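Local coordinates for protein methyl transferase from Methanosarcina acetivorans (PDB 6MRO) that binds S-adenosyl-L-homocysteine and calcium ions and probably transfers methyl groups from S-adenosyl-L-methionine, at residues 1-4 against 5-8; 9-12 against 13-16; 20-23 against 24-27. The protein carries 1 engineered substitution. All blocks are in the same frame, centred on the assembly; numbering follows the deposited sequence.

Contact 1: 1-4 against 5-8; sequences MFWD and EVYK. With SAH (S-adenosyl-L-homocysteine), chain B.
W3 in helix 2-6 and Y7 just past its end, four residues on, both reach the ribose of S-adenosyl-L-homocysteine, so the N-terminal helix and its end supply part of the ligand pocket. The indole of W3 lays one face against the sugar, CE3 lying 3.3 Å from C2' of the ligand, while CD1 of F2 covers the opposite face. Y7 comes in at its ring edge instead: its OH donates a hydrogen bond of 2.6 Å to O3' of the ligand, a task suited to a hydroxyl at the end of a rigid ring. The same ring brings CD1 to 3.3 Å from the carbonyl O of W3. V6 fills the angle between the two aromatic residues of the first turn: its CG1 stands anti to the carbonyl carbon (chi1 -52°), which turns CG1 to CE1 of F2 at 4.1 Å and CG2 to CE3 of W3 at 3.6 Å.

In this Rossmann-like methyltransferase fold the helix precedes the first strand and lies over the ligand; D61, at the end of strand 56-61, also bonds the ligand, probably at the ribose as in related enzymes. Were W3 an alanine, the sugar would probably lose the flat cover over its C2' and F2 the ring face it packs on. At the outer side, E5 N bonds to M1 O, M1 N to D4 OD2, and the extended K8 chain carries NZ to a 3.1 Å salt bridge with E5 OE2.

Contact 2: 9-12 against 13-16; sequences GTPP and WDID. With SAH (S-adenosyl-L-homocysteine), chain B.
P11 stands its CB-CG edge on one face of the W13 indole in a CH-pi contact. CB of P11 lies 3.5 Å from the centroid of the six-membered ring of W13 and only 15° off its normal, and CG of P11 comes within 3.4 Å of CZ2 of W13. Proline suits the place because its compact ring offers a rigid row of C-H groups to an aromatic face. Beyond it, CD of P12 touches the indole more loosely, 4.2 Å from CE3 of W13, while CB of D14 packs 3.6 Å from CD of P11. With CG set between the backbone N and the carbonyl carbon (chi1 59°), W13 turns its ring back over P11 and presents the other face to the ligand. There the sulfur SD of S-adenosyl-L-homocysteine lies 3.3 Å from NE1 of W13, offset toward the rim of the ring system.

The backbone adds one firm hydrogen bond, D14 N to P11 O at 2.9 Å, with an N-H...O angle of 161°. It closes a type I beta turn from P11 to D14 in which P12, its phi fixed by the ring, takes the second position. D14 then centres an inverse gamma turn, with a weak bond from I15 N to W13 O.

Polar side chains are met mainly from outside the turn. W13 NE1 donates toward the hydroxyl of Y7, and the carboxylate of D14 forms a salt bridge with R43, which also bonds G9 O. Just before the turn, CG2 of T10 lies 3.5 Å from OD2 of D14.

Backed by P11 and placed at the third position of a beta turn, W13 thus forms a wall of the S-adenosyl-L-homocysteine pocket beside the sulfur.

Contact 3: 20-23 against 24-27; sequences PAFQ and ALIE
Helix 20-27 winds through both segments on i to i+4 bonds, as in A24 N to P20 O at 2.8 Å and E27 N to Q23 O at 3.1 Å, though those from L25 N to A21 O and I26 N to F22 O are weak and mix with weak i to i+3 bonds from the same two nitrogens. P20 suits the first turn, where its lack of an N-H costs no helical bond. F22 and L25 lie side by side and point the same way, CD1 of F22 meeting CD1 of L25 at 3.7 Å; a flat ring and a branched chain together make a broad apolar surface. On the outer side, Q23 and E27 pair one turn apart. A chi1 of 165° swings CG of Q23 away from its own amide nitrogen, and a bend at chi2 brings NE2 to 2.6 Å from OE2 of E27 in a weak hydrogen bond, the amide and carboxylate planes being 53° apart.

The apolar side of the helix rests on the sheet: A21 and F22 meet L137, and F22 and L25 meet F135, of strand 132-139, while L25 also touches Y170 of strand 167-177. F22 and I26 pack further on M49 of helix 45-51.

From the N terminus the three contacts follow in series, none nested in or crossing another, and each is local, so none closes a long loop. Contact 1 is helix 2-6 and the turn that ends it; contact 2 begins at the next residue, in the loop leading toward helix 20-27. The two touch through Y7 and W13, and where V6 and W3 pack on W13, and both touch the ligand, so both line one side of its pocket. Contact 3 lies about 28 Å from contact 1 between centres, across the chain's middle, where its helix joins the sheet to helix 45-51.

Contact 1: 1-4 against 5-8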
# COMPACT_ATOMS: atom_id res chain seq x y z
N MET A 1 10.42 -3.79 -17.98
CA MET A 1 11.06 -2.77 -17.21
C MET A 1 11.47 -3.26 -15.86
O MET A 1 11.14 -4.35 -15.51
CB MET A 1 10.17 -1.57 -17.07
CG MET A 1 8.80 -1.96 -16.63
SD MET A 1 8.19 -1.60 -14.97
CE MET A 1 6.73 -2.57 -15.22
N PHE A 2 11.75 -2.29 -15.01
CA PHE A 2 12.31 -2.60 -13.70
C PHE A 2 11.42 -3.50 -12.85
O PHE A 2 11.88 -4.49 -12.27
CB PHE A 2 12.59 -1.28 -12.96
CG PHE A 2 13.16 -1.47 -11.59
CD1 PHE A 2 12.32 -1.58 -10.49
CD2 PHE A 2 14.53 -1.55 -11.40
CE1 PHE A 2 12.84 -1.77 -9.22
CE2 PHE A 2 15.06 -1.73 -10.13
CZ PHE A 2 14.22 -1.84 -9.04
N TRP A 3 10.13 -3.17 -12.75
CA TRP A 3 9.27 -3.94 -11.89
C TRP A 3 8.88 -5.30 -12.48
O TRP A 3 8.61 -6.22 -11.71
CB TRP A 3 8.04 -3.11 -11.54
CG TRP A 3 8.46 -1.96 -10.66
CD1 TRP A 3 8.57 -0.64 -11.01
CD2 TRP A 3 8.87 -2.04 -9.28
NE1 TRP A 3 9.00 0.10 -9.93
CE2 TRP A 3 9.18 -0.73 -8.86
CE3 TRP A 3 8.98 -3.10 -8.37
CZ2 TRP A 3 9.62 -0.45 -7.56
CZ3 TRP A 3 9.39 -2.81 -7.08
CH2 TRP A 3 9.71 -1.50 -6.69
N ASP A 4 8.89 -5.45 -13.81
CA ASP A 4 8.77 -6.80 -14.34
C ASP A 4 9.95 -7.67 -13.93
O ASP A 4 9.79 -8.88 -13.70
CB ASP A 4 8.62 -6.78 -15.86
CG ASP A 4 7.55 -5.82 -16.31
OD1 ASP A 4 6.39 -5.97 -15.87
OD2 ASP A 4 7.84 -4.96 -17.18
N GLU A 5 11.14 -7.08 -13.82
CA GLU A 5 12.32 -7.86 -13.49
C GLU A 5 12.22 -8.46 -12.09
O GLU A 5 12.56 -9.63 -11.87
CB GLU A 5 13.59 -7.01 -13.60
CG GLU A 5 14.03 -6.71 -15.02
CD GLU A 5 14.19 -7.96 -15.85
OE1 GLU A 5 14.86 -8.90 -15.39
OE2 GLU A 5 13.65 -7.99 -16.98
N VAL A 6 11.75 -7.68 -11.12
CA VAL A 6 11.74 -8.17 -9.75
C VAL A 6 10.71 -9.27 -9.55
O VAL A 6 10.87 -10.11 -8.66
CB VAL A 6 11.54 -7.02 -8.74
CG1 VAL A 6 12.55 -5.89 -9.00
CG2 VAL A 6 10.13 -6.52 -8.77
N TYR A 7 9.68 -9.34 -10.39
CA TYR A 7 8.69 -10.40 -10.24
C TYR A 7 9.03 -11.65 -11.05
O TYR A 7 8.20 -12.57 -11.13
CB TYR A 7 7.29 -9.87 -10.59
CG TYR A 7 6.73 -9.08 -9.42
CD1 TYR A 7 6.72 -7.69 -9.44
CD2 TYR A 7 6.29 -9.72 -8.27
CE1 TYR A 7 6.24 -6.95 -8.36
CE2 TYR A 7 5.81 -8.99 -7.16
CZ TYR A 7 5.78 -7.61 -7.22
OH TYR A 7 5.30 -6.90 -6.13
N LYS A 8 10.25 -11.72 -11.59
CA LYS A 8 10.80 -12.95 -12.16
C LYS A 8 11.35 -13.82 -11.02
O LYS A 8 12.55 -14.06 -10.89
CB LYS A 8 11.86 -12.63 -13.20
CG LYS A 8 11.30 -12.00 -14.46
CD LYS A 8 12.41 -11.59 -15.41
CE LYS A 8 11.81 -11.07 -16.71
NZ LYS A 8 12.84 -10.83 -17.75
N SAH B . 1.91 -4.28 -1.91
CA SAH B . 2.59 -5.51 -2.36
CB SAH B . 3.83 -5.18 -3.18
CG SAH B . 4.78 -4.20 -2.49
SD SAH B . 6.33 -3.95 -3.38
C SAH B . 2.98 -6.40 -1.19
O SAH B . 2.86 -6.00 -0.02
OXT SAH B . 3.44 -7.53 -1.41
C5' SAH B . 5.88 -2.39 -4.20
C4' SAH B . 4.99 -2.60 -5.43
O4' SAH B . 4.70 -1.33 -6.00
C3' SAH B . 5.59 -3.46 -6.53
O3' SAH B . 4.67 -4.51 -6.81
C2' SAH B . 5.78 -2.50 -7.69
O2' SAH B . 5.62 -3.08 -8.98
C1' SAH B . 4.72 -1.45 -7.41
N9 SAH B . 4.98 -0.12 -7.97
C8 SAH B . 6.14 0.62 -7.91
N7 SAH B . 5.91 1.81 -8.50
C5 SAH B . 4.62 1.84 -8.91
C6 SAH B . 3.86 2.80 -9.58
N6 SAH B . 4.40 3.96 -9.93
N1 SAH B . 2.55 2.53 -9.86
C2 SAH B . 1.98 1.33 -9.50
N3 SAH B . 2.73 0.37 -8.85
C4 SAH B . 4.03 0.64 -8.56

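Contact 2: 9-12 against 13-16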
# COMPACT_ATOMS: atom_id res chain seq x y z
N GLY A 9 10.43 -14.29 -10.19
CA GLY A 9 10.80 -14.94 -8.95
C GLY A 9 9.96 -14.39 -7.81
O GLY A 9 8.85 -13.91 -8.04
N THR A 10 10.49 -14.43 -6.59
CA THR A 10 9.73 -14.08 -5.39
C THR A 10 10.54 -13.05 -4.60
O THR A 10 11.44 -13.42 -3.83
CB THR A 10 9.45 -15.31 -4.54
OG1 THR A 10 8.84 -16.32 -5.34
CG2 THR A 10 8.54 -14.96 -3.38
N PRO A 11 10.23 -11.77 -4.75
CA PRO A 11 11.01 -10.72 -4.07
C PRO A 11 10.71 -10.71 -2.58
O PRO A 11 9.72 -11.31 -2.14
CB PRO A 11 10.51 -9.43 -4.75
CG PRO A 11 9.10 -9.76 -5.14
CD PRO A 11 9.15 -11.21 -5.58
N PRO A 12 11.53 -10.02 -1.79
CA PRO A 12 11.46 -10.20 -0.32
C PRO A 12 10.15 -9.81 0.32
O PRO A 12 9.81 -10.36 1.37
CB PRO A 12 12.61 -9.30 0.17
CG PRO A 12 13.61 -9.44 -0.91
CD PRO A 12 12.78 -9.35 -2.17
N TRP A 13 9.39 -8.87 -0.27
CA TRP A 13 8.10 -8.48 0.29
C TRP A 13 6.97 -9.43 -0.10
O TRP A 13 5.85 -9.30 0.41
CB TRP A 13 7.73 -7.06 -0.17
CG TRP A 13 7.66 -6.97 -1.67
CD1 TRP A 13 6.58 -7.29 -2.47
CD2 TRP A 13 8.71 -6.58 -2.55
NE1 TRP A 13 6.92 -7.12 -3.80
CE2 TRP A 13 8.22 -6.68 -3.87
CE3 TRP A 13 10.03 -6.14 -2.36
CZ2 TRP A 13 8.99 -6.35 -4.99
CZ3 TRP A 13 10.80 -5.83 -3.48
CH2 TRP A 13 10.27 -5.93 -4.77
N ASP A 14 7.24 -10.38 -1.00
CA ASP A 14 6.17 -11.15 -1.63
C ASP A 14 5.81 -12.36 -0.76
O ASP A 14 5.98 -13.52 -1.13
CB ASP A 14 6.60 -11.56 -3.04
CG ASP A 14 5.48 -12.19 -3.82
OD1 ASP A 14 4.32 -11.79 -3.60
OD2 ASP A 14 5.79 -13.10 -4.63
N ILE A 15 5.29 -12.05 0.43
CA ILE A 15 4.90 -13.08 1.38
C ILE A 15 3.59 -13.74 0.96
O ILE A 15 2.82 -13.20 0.17
CB ILE A 15 4.80 -12.51 2.81
CG1 ILE A 15 3.83 -11.32 2.85
CG2 ILE A 15 6.18 -12.14 3.34
CD1 ILE A 15 3.51 -10.86 4.27
N ASP A 16 3.35 -14.94 1.50
CA ASP A 16 2.21 -15.77 1.12
C ASP A 16 0.99 -15.51 1.98
O ASP A 16 0.15 -16.41 2.13
CB ASP A 16 2.60 -17.25 1.16
CG ASP A 16 2.82 -17.79 2.58
OD1 ASP A 16 2.64 -17.09 3.59
OD2 ASP A 16 3.19 -18.98 2.67
N SAH B . 1.91 -4.28 -1.91
CA SAH B . 2.59 -5.51 -2.36
CB SAH B . 3.83 -5.18 -3.18
CG SAH B . 4.78 -4.20 -2.49
SD SAH B . 6.33 -3.95 -3.38
C SAH B . 2.98 -6.40 -1.19
O SAH B . 2.86 -6.00 -0.02
OXT SAH B . 3.44 -7.53 -1.41
C5' SAH B . 5.88 -2.39 -4.20
C4' SAH B . 4.99 -2.60 -5.43
O4' SAH B . 4.70 -1.33 -6.00
C3' SAH B . 5.59 -3.46 -6.53
O3' SAH B . 4.67 -4.51 -6.81
C2' SAH B . 5.78 -2.50 -7.69
O2' SAH B . 5.62 -3.08 -8.98
C1' SAH B . 4.72 -1.45 -7.41
N9 SAH B . 4.98 -0.12 -7.97
C8 SAH B . 6.14 0.62 -7.91
N7 SAH B . 5.91 1.81 -8.50
C5 SAH B . 4.62 1.84 -8.91
C6 SAH B . 3.86 2.80 -9.58
N6 SAH B . 4.40 3.96 -9.93
N1 SAH B . 2.55 2.53 -9.86
C2 SAH B . 1.98 1.33 -9.50
N3 SAH B . 2.73 0.37 -8.85
C4 SAH B . 4.03 0.64 -8.56

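Contact 3: 20-23 against 24-27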
# COMPACT_ATOMS: atom_id res chain seq x y z
N PRO A 20 0.51 -8.50 8.45
CA PRO A 20 -0.23 -8.47 9.72
C PRO A 20 -0.75 -7.09 10.08
O PRO A 20 -1.85 -7.00 10.65
CB PRO A 20 0.81 -8.97 10.73
CG PRO A 20 1.68 -9.89 9.93
CD PRO A 20 1.73 -9.33 8.53
N ALA A 21 -0.03 -6.02 9.74
CA ALA A 21 -0.52 -4.68 10.08
C ALA A 21 -1.87 -4.40 9.44
O ALA A 21 -2.74 -3.77 10.05
CB ALA A 21 0.51 -3.62 9.67
N PHE A 22 -2.08 -4.89 8.21
CA PHE A 22 -3.37 -4.68 7.56
C PHE A 22 -4.43 -5.66 8.06
O PHE A 22 -5.61 -5.28 8.16
CB PHE A 22 -3.18 -4.75 6.04
CG PHE A 22 -2.49 -3.53 5.48
CD1 PHE A 22 -3.18 -2.33 5.33
CD2 PHE A 22 -1.16 -3.58 5.11
CE1 PHE A 22 -2.53 -1.20 4.84
CE2 PHE A 22 -0.51 -2.44 4.62
CZ PHE A 22 -1.19 -1.26 4.49
N GLN A 23 -4.05 -6.90 8.38
CA GLN A 23 -4.99 -7.81 9.03
C GLN A 23 -5.49 -7.22 10.35
O GLN A 23 -6.68 -7.35 10.70
CB GLN A 23 -4.34 -9.16 9.29
CG GLN A 23 -5.10 -10.05 10.29
CD GLN A 23 -6.45 -10.50 9.75
OE1 GLN A 23 -6.60 -10.75 8.55
NE2 GLN A 23 -7.44 -10.61 10.64
N ALA A 24 -4.61 -6.52 11.07
CA ALA A 24 -4.98 -5.96 12.36
C ALA A 24 -5.94 -4.78 12.20
O ALA A 24 -6.74 -4.51 13.10
CB ALA A 24 -3.72 -5.52 13.11
N LEU A 25 -5.87 -4.08 11.06
CA LEU A 25 -6.82 -3.01 10.78
C LEU A 25 -8.22 -3.56 10.58
O LEU A 25 -9.21 -2.87 10.88
CB LEU A 25 -6.39 -2.22 9.54
CG LEU A 25 -5.14 -1.36 9.67
CD1 LEU A 25 -4.75 -0.77 8.30
CD2 LEU A 25 -5.40 -0.25 10.69
N ILE A 26 -8.33 -4.79 10.09
CA ILE A 26 -9.64 -5.42 10.05
C ILE A 26 -10.09 -5.79 11.46
O ILE A 26 -11.22 -5.49 11.86
CB ILE A 26 -9.61 -6.65 9.11
CG1 ILE A 26 -9.31 -6.18 7.69
CG2 ILE A 26 -10.95 -7.37 9.14
CD1 ILE A 26 -10.51 -5.60 6.97
N GLU A 27 -9.19 -6.41 12.23
CA GLU A 27 -9.53 -6.83 13.59
C GLU A 27 -9.93 -5.65 14.46
O GLU A 27 -10.76 -5.81 15.37
CB GLU A 27 -8.35 -7.55 14.23
CG GLU A 27 -7.85 -8.74 13.45
CD GLU A 27 -8.65 -9.99 13.73
OE1 GLU A 27 -9.45 -9.98 14.69
OE2 GLU A 27 -8.48 -10.99 12.98